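Local coordinates for probable fimbrial chaperone YadV (Escherichia coli K-12, PDB 5GHU), which probably acts as a periplasmic chaperone that folds pilin subunits for fimbria assembly and could thereby contribute to adhesion to surfaces, at residues D125-N130 against P156-V161. Residues are numbered along the deposited sequence; the frame is centred on the assembly and turned at random.
Sequences DGLKGN and PTPYYV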
ATOM      1  N   ASP A 125      -5.674  14.576   9.773  1.00 21.97           N
ATOM      2  CA  ASP A 125      -4.697  15.608  10.104  1.00 23.06           C
ATOM      3  C   ASP A 125      -4.315  15.489  11.578  1.00 21.73           C
ATOM      4  O   ASP A 125      -5.155  15.100  12.410  1.00 23.75           O
ATOM      5  CB  ASP A 125      -5.323  16.987   9.915  1.00 22.86           C
ATOM      6  CG  ASP A 125      -5.469  17.419   8.465  1.00 22.25           C
ATOM      7  OD1 ASP A 125      -5.301  16.649   7.530  1.00 25.99           O
ATOM      8  OD2 ASP A 125      -5.706  18.593   8.247  1.00 23.46           O
ATOM      9  N   GLY A 126      -3.091  15.903  11.899  1.00 21.02           N
ATOM     10  CA  GLY A 126      -2.655  16.024  13.268  1.00 23.19           C
ATOM     11  C   GLY A 126      -2.148  14.770  13.952  1.00 22.12           C
ATOM     12  O   GLY A 126      -2.011  14.793  15.180  1.00 24.84           O
ATOM     13  N   LEU A 127      -1.825  13.750  13.190  1.00 20.79           N
ATOM     14  CA  LEU A 127      -1.260  12.560  13.828  1.00 19.90           C
ATOM     15  C   LEU A 127       0.148  12.819  14.348  1.00 22.95           C
ATOM     16  O   LEU A 127       0.910  13.624  13.777  1.00 23.34           O
ATOM     17  CB  LEU A 127      -1.228  11.403  12.863  1.00 19.70           C
ATOM     18  CG  LEU A 127      -2.617  10.955  12.338  1.00 22.66           C
ATOM     19  CD1 LEU A 127      -2.412   9.858  11.324  1.00 24.39           C
ATOM     20  CD2 LEU A 127      -3.457  10.420  13.487  1.00 24.16           C
ATOM     21  N   LYS A 128       0.471  12.159  15.463  1.00 22.49           N
ATOM     22  CA  LYS A 128       1.786  12.284  16.059  1.00 23.12           C
ATOM     23  C   LYS A 128       2.862  11.758  15.112  1.00 20.84           C
ATOM     24  O   LYS A 128       2.703  10.704  14.511  1.00 23.44           O
ATOM     25  CB  LYS A 128       1.810  11.455  17.358  1.00 26.22           C
ATOM     26  CG  LYS A 128       3.142  11.474  18.065  1.00 39.54           C
ATOM     27  CD  LYS A 128       3.141  10.466  19.209  1.00 50.72           C
ATOM     28  CE  LYS A 128       4.466  10.516  19.973  1.00 62.23           C
ATOM     29  NZ  LYS A 128       5.621  10.185  19.096  1.00 70.06           N
ATOM     30  N   GLY A 129       3.957  12.498  15.007  1.00 23.92           N
ATOM     31  CA  GLY A 129       5.069  11.952  14.253  1.00 22.64           C
ATOM     32  C   GLY A 129       4.861  12.104  12.756  1.00 22.69           C
ATOM     33  O   GLY A 129       3.888  12.693  12.262  1.00 23.08           O
ATOM     34  N   ASN A 130       5.795  11.530  12.015  1.00 20.22           N
ATOM     35  CA  ASN A 130       5.768  11.616  10.573  1.00 20.65           C
ATOM     36  C   ASN A 130       5.729  10.235   9.955  1.00 20.35           C
ATOM     37  O   ASN A 130       6.427   9.335  10.422  1.00 20.15           O
ATOM     38  CB  ASN A 130       7.019  12.322  10.078  1.00 20.71           C
ATOM     39  CG  ASN A 130       7.106  13.726  10.640  1.00 22.70           C
ATOM     40  OD1 ASN A 130       6.156  14.527  10.532  1.00 22.48           O
ATOM     41  ND2 ASN A 130       8.187  13.989  11.365  1.00 24.58           N
ATOM     42  N   PRO A 156       4.059   0.860  16.702  1.00 16.01           N
ATOM     43  CA  PRO A 156       3.518   1.714  17.785  1.00 17.40           C
ATOM     44  C   PRO A 156       2.969   3.052  17.284  1.00 18.02           C
ATOM     45  O   PRO A 156       2.604   3.898  18.137  1.00 20.54           O
ATOM     46  CB  PRO A 156       4.741   1.956  18.679  1.00 20.17           C
ATOM     47  CG  PRO A 156       5.885   2.043  17.655  1.00 19.33           C
ATOM     48  CD  PRO A 156       5.546   1.011  16.549  1.00 17.56           C
ATOM     49  N   THR A 157       2.897   3.206  15.973  1.00 17.14           N
ATOM     50  CA  THR A 157       2.570   4.539  15.389  1.00 15.84           C
ATOM     51  C   THR A 157       1.133   4.543  14.826  1.00 17.02           C
ATOM     52  O   THR A 157       0.530   3.468  14.538  1.00 17.03           O
ATOM     53  CB  THR A 157       3.514   4.956  14.229  1.00 16.10           C
ATOM     54  OG1 THR A 157       3.137   4.284  13.025  1.00 16.95           O
ATOM     55  CG2 THR A 157       4.966   4.633  14.550  1.00 17.16           C
ATOM     56  N   PRO A 158       0.631   5.732  14.502  1.00 17.65           N
ATOM     57  CA  PRO A 158      -0.677   5.817  13.797  1.00 16.63           C
ATOM     58  C   PRO A 158      -0.644   5.680  12.297  1.00 19.26           C
ATOM     59  O   PRO A 158      -1.659   5.895  11.650  1.00 17.50           O
ATOM     60  CB  PRO A 158      -1.179   7.234  14.165  1.00 16.91           C
ATOM     61  CG  PRO A 158       0.152   8.025  14.369  1.00 20.50           C
ATOM     62  CD  PRO A 158       1.102   7.027  15.047  1.00 18.16           C
ATOM     63  N   TYR A 159       0.502   5.262  11.746  1.00 17.21           N
ATOM     64  CA  TYR A 159       0.687   5.128  10.310  1.00 17.11           C
ATOM     65  C   TYR A 159       0.883   3.685   9.876  1.00 17.21           C
ATOM     66  O   TYR A 159       1.510   2.892  10.599  1.00 17.58           O
ATOM     67  CB  TYR A 159       1.941   5.910   9.845  1.00 16.48           C
ATOM     68  CG  TYR A 159       1.904   7.368  10.218  1.00 16.35           C
ATOM     69  CD1 TYR A 159       1.075   8.228   9.495  1.00 19.22           C
ATOM     70  CD2 TYR A 159       2.689   7.871  11.265  1.00 17.11           C
ATOM     71  CE1 TYR A 159       1.041   9.608   9.811  1.00 23.58           C
ATOM     72  CE2 TYR A 159       2.688   9.277  11.570  1.00 18.27           C
ATOM     73  CZ  TYR A 159       1.852  10.101  10.821  1.00 24.05           C
ATOM     74  OH  TYR A 159       1.741  11.474  11.082  1.00 22.92           O
ATOM     75  N   TYR A 160       0.337   3.355   8.722  1.00 14.41           N
ATOM     76  CA  TYR A 160       0.763   2.107   8.080  1.00 16.15           C
ATOM     77  C   TYR A 160       2.238   2.170   7.755  1.00 17.93           C
ATOM     78  O   TYR A 160       2.791   3.243   7.393  1.00 17.79           O
ATOM     79  CB  TYR A 160      -0.007   1.841   6.758  1.00 17.17           C
ATOM     80  CG  TYR A 160      -1.432   1.487   6.987  1.00 15.52           C
ATOM     81  CD1 TYR A 160      -2.403   2.458   7.223  1.00 16.83           C
ATOM     82  CD2 TYR A 160      -1.793   0.173   7.073  1.00 16.76           C
ATOM     83  CE1 TYR A 160      -3.721   2.101   7.478  1.00 20.81           C
ATOM     84  CE2 TYR A 160      -3.157  -0.191   7.345  1.00 18.75           C
ATOM     85  CZ  TYR A 160      -4.078   0.807   7.528  1.00 20.36           C
ATOM     86  OH  TYR A 160      -5.385   0.439   7.821  1.00 22.61           O
ATOM     87  N   VAL A 161       2.860   0.983   7.800  1.00 16.88           N
ATOM     88  CA  VAL A 161       4.176   0.807   7.161  1.00 17.06           C
ATOM     89  C   VAL A 161       4.067  -0.262   6.097  1.00 16.60           C
ATOM     90  O   VAL A 161       3.529  -1.351   6.329  1.00 17.98           O
ATOM     91  CB  VAL A 161       5.296   0.431   8.159  1.00 15.40           C
ATOM     92  CG1 VAL A 161       6.632   0.160   7.400  1.00 17.84           C
ATOM     93  CG2 VAL A 161       5.522   1.582   9.171  1.00 17.66           C
TER
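The phenol of Y159 reaches across to the linker at 125-130, where its OH donates a hydrogen bond of 2.7 Å to the carbonyl O of G129. The hydroxyl stands above the carbonyl plane, 52° out of it, and that O lies at the edge of the ring. Beside the bond, the K128 carbonyl O comes within 3.3 Å of Y159 CE2. L127 CB packs 3.5 Å from Y159 OH, and L127 CD1 meets the ring obliquely, 3.8 Å from Y159 CE1. P158 lays CG over one face of the same ring, toward its rim, and meets L127 CB at 3.9 Å. Glycine suits position 129: at its backbone angles a CB would jam against the carbonyl O of K128. A chi1 of -56° sets Y159 CG beside its backbone N, anti to the carbonyl carbon. One shell out, T157 OG1 accepts the Y159 backbone N-H at 161° in an ST turn and also bonds N155, holding the backbone from which the ring springs. An alanine in place of Y159 would probably leave the G129 carbonyl without this donor and open a gap beside L127 and P158. N130 ND2 turns to E133, while E85 of the N-terminal domain bonds P158 backbone to backbone and Y160 N through OE1. One O-H...O=C bond, carbonyl contacts along the ring and a small apolar patch thus tie the interdomain linker of this PapD-family chaperone to a C-terminal-domain loop.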